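Local structure of putative glucoamylase (Bacteroides uniformis, 4GL3) at residues 41-46 and 51-56; 361-366 and 378-383. The protein probably hydrolyses alpha-glucosidic bonds at the ends of starch-like glucans, in the manner of glucoamylases. All blocks are in the same frame, centred on the assembly; numbering follows the deposited sequence.

In the fold
Contact 1 comes first along the chain and closes before contact 2 opens; their centres lie about 13 Å apart, each 12 to 13 Å from the centre of the chain. Contact 1 sets the loop 41-46 against strand 51-53 and the start of helix 54-69, whereas contact 2 sets 361-366 against the start of helix 378-393. They meet at Ala378: Ala378 N probably donates a hydrogen bond to Glu43 O, and its methyl packs on Thr53 CG2 and Gly56 CA. Asp307 also joins them, through Arg44 and Asp363. Residues distant in sequence thus converge near two helix starts, consistent with the (alpha/alpha)6 barrel expected of this clan.

Contact 1: 41-46 and 51-56; sequences AHERSN and TATIGG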
loop_
_atom_site.group_PDB
_atom_site.type_symbol
_atom_site.label_atom_id
_atom_site.label_comp_id
_atom_site.label_asym_id
_atom_site.label_seq_id
_atom_site.Cartn_x
_atom_site.Cartn_y
_atom_site.Cartn_z
ATOM N N ALA A 41 2.753 10.353 -8.439
ATOM C CA ALA A 41 3.827 9.387 -8.634
ATOM C C ALA A 41 3.676 8.656 -9.955
ATOM O O ALA A 41 2.559 8.297 -10.379
ATOM C CB ALA A 41 3.827 8.379 -7.473
ATOM N N HIS A 42 4.789 8.472 -10.645
ATOM C CA HIS A 42 4.854 7.565 -11.778
ATOM C C HIS A 42 4.604 6.120 -11.308
ATOM O O HIS A 42 5.004 5.721 -10.200
ATOM C CB HIS A 42 6.232 7.588 -12.441
ATOM C CG HIS A 42 6.488 8.766 -13.307
ATOM N ND1 HIS A 42 7.035 9.940 -12.831
ATOM C CD2 HIS A 42 6.330 8.933 -14.634
ATOM C CE1 HIS A 42 7.158 10.792 -13.830
ATOM N NE2 HIS A 42 6.738 10.205 -14.934
ATOM N N GLU A 43 3.986 5.315 -12.169
ATOM C CA GLU A 43 3.792 3.912 -11.870
ATOM C C GLU A 43 5.141 3.214 -11.751
ATOM O O GLU A 43 5.310 2.313 -10.922
ATOM C CB GLU A 43 2.921 3.228 -12.962
ATOM C CG GLU A 43 2.987 1.683 -13.044
ATOM C CD GLU A 43 2.189 0.828 -11.988
ATOM O OE1 GLU A 43 1.156 1.260 -11.307
ATOM O OE2 GLU A 43 2.637 -0.375 -11.867
ATOM N N ARG A 44 6.073 3.598 -12.615
ATOM C CA ARG A 44 7.422 2.980 -12.633
ATOM C C ARG A 44 8.444 3.971 -13.236
ATOM O O ARG A 44 8.053 4.938 -13.887
ATOM C CB ARG A 44 7.423 1.656 -13.432
ATOM C CG ARG A 44 6.994 1.831 -14.895
ATOM C CD ARG A 44 7.081 0.562 -15.741
ATOM N NE ARG A 44 6.489 -0.617 -15.107
ATOM C CZ ARG A 44 7.159 -1.677 -14.626
ATOM N NH1 ARG A 44 8.501 -1.748 -14.642
ATOM N NH2 ARG A 44 6.466 -2.680 -14.096
ATOM N N SER A 45 9.737 3.722 -13.009
ATOM C CA SER A 45 10.792 4.547 -13.505
ATOM C C SER A 45 11.108 4.244 -14.967
ATOM O O SER A 45 11.831 4.999 -15.580
ATOM C CB SER A 45 12.062 4.310 -12.664
ATOM O OG SER A 45 12.448 2.926 -12.693
ATOM N N ASN A 46 10.640 3.137 -15.528
ATOM C CA ASN A 46 11.013 2.795 -16.917
ATOM C C ASN A 46 9.751 2.550 -17.789
ATOM O O ASN A 46 9.697 1.615 -18.568
ATOM C CB ASN A 46 11.995 1.605 -16.937
ATOM C CG ASN A 46 11.390 0.317 -16.365
ATOM O OD1 ASN A 46 10.397 0.347 -15.616
ATOM N ND2 ASN A 46 12.023 -0.833 -16.690
ATOM N N THR A 51 2.363 8.591 -17.346
ATOM C CA THR A 51 1.513 7.792 -16.453
ATOM C C THR A 51 1.706 8.072 -14.979
ATOM O O THR A 51 2.827 8.042 -14.487
ATOM C CB THR A 51 1.796 6.306 -16.662
ATOM O OG1 THR A 51 1.692 6.077 -18.042
ATOM C CG2 THR A 51 0.783 5.378 -15.874
ATOM N N ALA A 52 0.616 8.395 -14.301
ATOM C CA ALA A 52 0.580 8.538 -12.832
ATOM C C ALA A 52 -0.293 7.416 -12.308
ATOM O O ALA A 52 -1.296 7.031 -12.935
ATOM C CB ALA A 52 0.001 9.877 -12.438
ATOM N N THR A 53 0.073 6.856 -11.168
ATOM C CA THR A 53 -0.743 5.823 -10.557
ATOM C C THR A 53 -1.401 6.318 -9.287
ATOM O O THR A 53 -0.762 6.923 -8.424
ATOM C CB THR A 53 0.059 4.529 -10.400
ATOM O OG1 THR A 53 -0.826 3.484 -9.987
ATOM C CG2 THR A 53 1.271 4.721 -9.436
ATOM N N ILE A 54 -2.702 6.086 -9.160
ATOM C CA ILE A 54 -3.450 6.669 -8.027
ATOM C C ILE A 54 -3.150 6.040 -6.682
ATOM O O ILE A 54 -3.006 6.794 -5.699
ATOM C CB ILE A 54 -4.975 6.742 -8.323
ATOM C CG1 ILE A 54 -5.236 7.893 -9.346
ATOM C CG2 ILE A 54 -5.839 6.885 -7.065
ATOM C CD1 ILE A 54 -5.158 9.354 -8.843
ATOM N N GLY A 55 -3.137 4.711 -6.586
ATOM C CA GLY A 55 -2.809 4.015 -5.334
ATOM C C GLY A 55 -1.388 4.318 -4.854
ATOM O O GLY A 55 -1.153 4.668 -3.683
ATOM N N GLY A 56 -0.454 4.222 -5.781
ATOM C CA GLY A 56 0.950 4.595 -5.534
ATOM C C GLY A 56 1.095 6.056 -5.149
ATOM O O GLY A 56 1.945 6.388 -4.335
#
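Glu43 and Thr53 meet where the loop 41-46 runs beside the end of strand 51-53. CB of Glu43 packs on the threonine at the branch point, 4.1 Å from Thr53 CB. With CG anti to the backbone N (chi1 161°) and a bend at chi2, the chain crosses the threonine at a slant, bringing OE1 toward the hydroxyl. There OE1 of Glu43 stands 3.3 Å from Thr53 OG1, a weak bond whose hydroxyl proton has another acceptor within reach; OE1 also accepts the indole N-H of Trp104. The other oxygen, OE2, lies near a bound PEG molecule. CG2 of Thr53 instead turns to the loop backbone, 3.6 Å from Glu43 CA.

A firmer bond joins the backbones: Thr53 N donates to Ala41 O over 3.0 Å, with an N-H...O angle of 157°. The same carbonyl lies 3.2 Å from Ala52 CA in a CA-H...O contact, and a second such contact joins His42 CA to Thr51 O at 3.4 Å. The evidence implies that one sound backbone bond, with two CA-H...O contacts, joins the loop to the strand, whereas the bond to Thr53 is too weak to fix the carboxylate of Glu43 alone; Trp104 supplies a second partner at OE1.

Contact 2: 361-366 and 378-383; sequences FKDAFN and AIDQGP
The carbonyl oxygen of Phe361 is approached by two groups: Gln381 NE2, and water 1, which lies 2.8 Å from Phe361 O and within reach of more acceptors than it has protons. The amide bond is weak, since Gln381 NE2 is 3.2 Å from Phe361 O with an N-H...O angle of only 132°. The bend of the glutamine at chi2 (-51°) helps carry its amide across to this carbonyl. NE2 also makes a weak bond to Tyr359 O, so neither of these two bonds holds it firmly.

The other end of the amide reaches Asp363 through water 2, which donates to Asp363 OD1 at 2.7 Å and to Gln381 OE1 at 3.1 Å. Beside this bridge, the carboxylates of Asp363 and Asp380 lie nearly coplanar, 13° apart, though the separation of Asp363 OD1 and Asp380 OD2 in the model is doubtful. Asp363 has a sounder anchor at OD2, which accepts the backbone N-H of Asp307.

All four touching residues are buried. Gln381, on the first turn of helix 378-393, reaches across to segment 361-366 with helix 15-27 at its side, while strand 305-306 packs on both aspartates through Ser306 and helices 326-331 and 15-27 pack on Phe361.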
loop_
_atom_site.group_PDB
_atom_site.type_symbol
_atom_site.label_atom_id
_atom_site.label_comp_id
_atom_site.label_asym_id
_atom_site.label_seq_id
_atom_site.Cartn_x
_atom_site.Cartn_y
_atom_site.Cartn_z
ATOM N N PHE A 361 16.503 0.711 -3.297
ATOM C CA PHE A 361 16.569 -0.649 -3.775
ATOM C C PHE A 361 15.717 -0.763 -5.025
ATOM O O PHE A 361 14.537 -0.380 -5.040
ATOM C CB PHE A 361 16.065 -1.667 -2.738
ATOM C CG PHE A 361 16.885 -1.706 -1.479
ATOM C CD1 PHE A 361 18.183 -2.181 -1.491
ATOM C CD2 PHE A 361 16.357 -1.237 -0.289
ATOM C CE1 PHE A 361 18.943 -2.191 -0.335
ATOM C CE2 PHE A 361 17.111 -1.251 0.887
ATOM C CZ PHE A 361 18.396 -1.740 0.859
ATOM N N LYS A 362 16.315 -1.373 -6.037
ATOM C CA LYS A 362 15.600 -1.673 -7.249
ATOM C C LYS A 362 14.549 -2.771 -6.962
ATOM O O LYS A 362 14.512 -3.398 -5.873
ATOM C CB LYS A 362 16.583 -2.082 -8.342
ATOM C CG LYS A 362 17.429 -0.927 -8.858
ATOM C CD LYS A 362 18.725 -1.502 -9.447
ATOM C CE LYS A 362 19.743 -0.446 -9.772
ATOM N NZ LYS A 362 20.867 -1.135 -10.425
ATOM N N ASP A 363 13.653 -2.966 -7.912
ATOM C CA ASP A 363 12.395 -3.629 -7.611
ATOM C C ASP A 363 12.487 -5.072 -7.154
ATOM O O ASP A 363 11.667 -5.503 -6.339
ATOM C CB ASP A 363 11.490 -3.598 -8.817
ATOM C CG ASP A 363 10.052 -3.876 -8.451
ATOM O OD1 ASP A 363 9.525 -3.217 -7.501
ATOM O OD2 ASP A 363 9.434 -4.708 -9.146
ATOM N N ALA A 364 13.435 -5.812 -7.717
ATOM C CA ALA A 364 13.520 -7.254 -7.533
ATOM C C ALA A 364 14.821 -7.770 -8.117
ATOM O O ALA A 364 15.509 -7.078 -8.901
ATOM C CB ALA A 364 12.319 -7.977 -8.184
ATOM N N PHE A 365 15.141 -8.995 -7.751
ATOM C CA PHE A 365 16.318 -9.680 -8.267
ATOM C C PHE A 365 16.131 -11.188 -8.234
ATOM O O PHE A 365 15.290 -11.729 -7.495
ATOM C CB PHE A 365 17.631 -9.294 -7.515
ATOM C CG PHE A 365 17.636 -9.687 -6.053
ATOM C CD1 PHE A 365 17.042 -8.868 -5.088
ATOM C CD2 PHE A 365 18.216 -10.885 -5.642
ATOM C CE1 PHE A 365 17.050 -9.236 -3.749
ATOM C CE2 PHE A 365 18.188 -11.260 -4.320
ATOM C CZ PHE A 365 17.596 -10.447 -3.370
ATOM N N ASN A 366 16.922 -11.851 -9.063
ATOM C CA ASN A 366 16.943 -13.311 -9.175
ATOM C C ASN A 366 18.389 -13.764 -9.228
ATOM O O ASN A 366 19.031 -13.694 -10.286
ATOM C CB ASN A 366 16.196 -13.760 -10.429
ATOM C CG ASN A 366 16.138 -15.279 -10.583
ATOM O OD1 ASN A 366 17.071 -16.010 -10.206
ATOM N ND2 ASN A 366 15.029 -15.765 -11.142
ATOM N N ALA A 378 6.302 2.621 -7.949
ATOM C CA ALA A 378 5.636 3.345 -6.847
ATOM C C ALA A 378 5.094 2.415 -5.780
ATOM O O ALA A 378 5.211 2.696 -4.576
ATOM C CB ALA A 378 4.474 4.215 -7.354
ATOM N N ILE A 379 4.391 1.369 -6.196
ATOM C CA ILE A 379 3.667 0.551 -5.209
ATOM C C ILE A 379 4.602 -0.356 -4.379
ATOM O O ILE A 379 4.195 -0.852 -3.367
ATOM C CB ILE A 379 2.501 -0.284 -5.837
ATOM C CG1 ILE A 379 3.040 -1.278 -6.873
ATOM C CG2 ILE A 379 1.391 0.659 -6.393
ATOM C CD1 ILE A 379 1.972 -2.079 -7.658
ATOM N N ASP A 380 5.835 -0.557 -4.823
ATOM C CA ASP A 380 6.864 -1.287 -4.050
ATOM C C ASP A 380 7.733 -0.321 -3.184
ATOM O O ASP A 380 8.087 -0.646 -2.043
ATOM C CB ASP A 380 7.710 -2.114 -5.017
ATOM C CG ASP A 380 6.877 -3.270 -5.722
ATOM O OD1 ASP A 380 5.814 -3.671 -5.212
ATOM O OD2 ASP A 380 7.333 -3.824 -6.759
ATOM N N GLN A 381 7.998 0.887 -3.694
ATOM C CA GLN A 381 8.797 1.884 -2.981
ATOM C C GLN A 381 8.041 2.567 -1.827
ATOM O O GLN A 381 8.607 2.830 -0.772
ATOM C CB GLN A 381 9.348 2.941 -3.949
ATOM C CG GLN A 381 10.360 2.418 -4.979
ATOM C CD GLN A 381 11.512 1.596 -4.396
ATOM O OE1 GLN A 381 11.375 0.389 -4.095
ATOM N NE2 GLN A 381 12.660 2.179 -4.377
ATOM N N GLY A 382 6.754 2.849 -2.022
ATOM C CA GLY A 382 5.998 3.550 -1.024
ATOM C C GLY A 382 5.998 2.875 0.335
ATOM O O GLY A 382 6.260 3.534 1.361
ATOM N N PRO A 383 5.672 1.571 0.358
ATOM C CA PRO A 383 5.595 0.871 1.655
ATOM C C PRO A 383 6.934 0.770 2.381
ATOM O O PRO A 383 6.946 0.689 3.611
ATOM C CB PRO A 383 5.030 -0.532 1.287
ATOM C CG PRO A 383 4.277 -0.309 -0.019
ATOM C CD PRO A 383 5.092 0.757 -0.746
HETATM O O HOH W 1 12.462 -1.887 -3.909
HETATM O O HOH W 2 10.533 -0.755 -6.878
#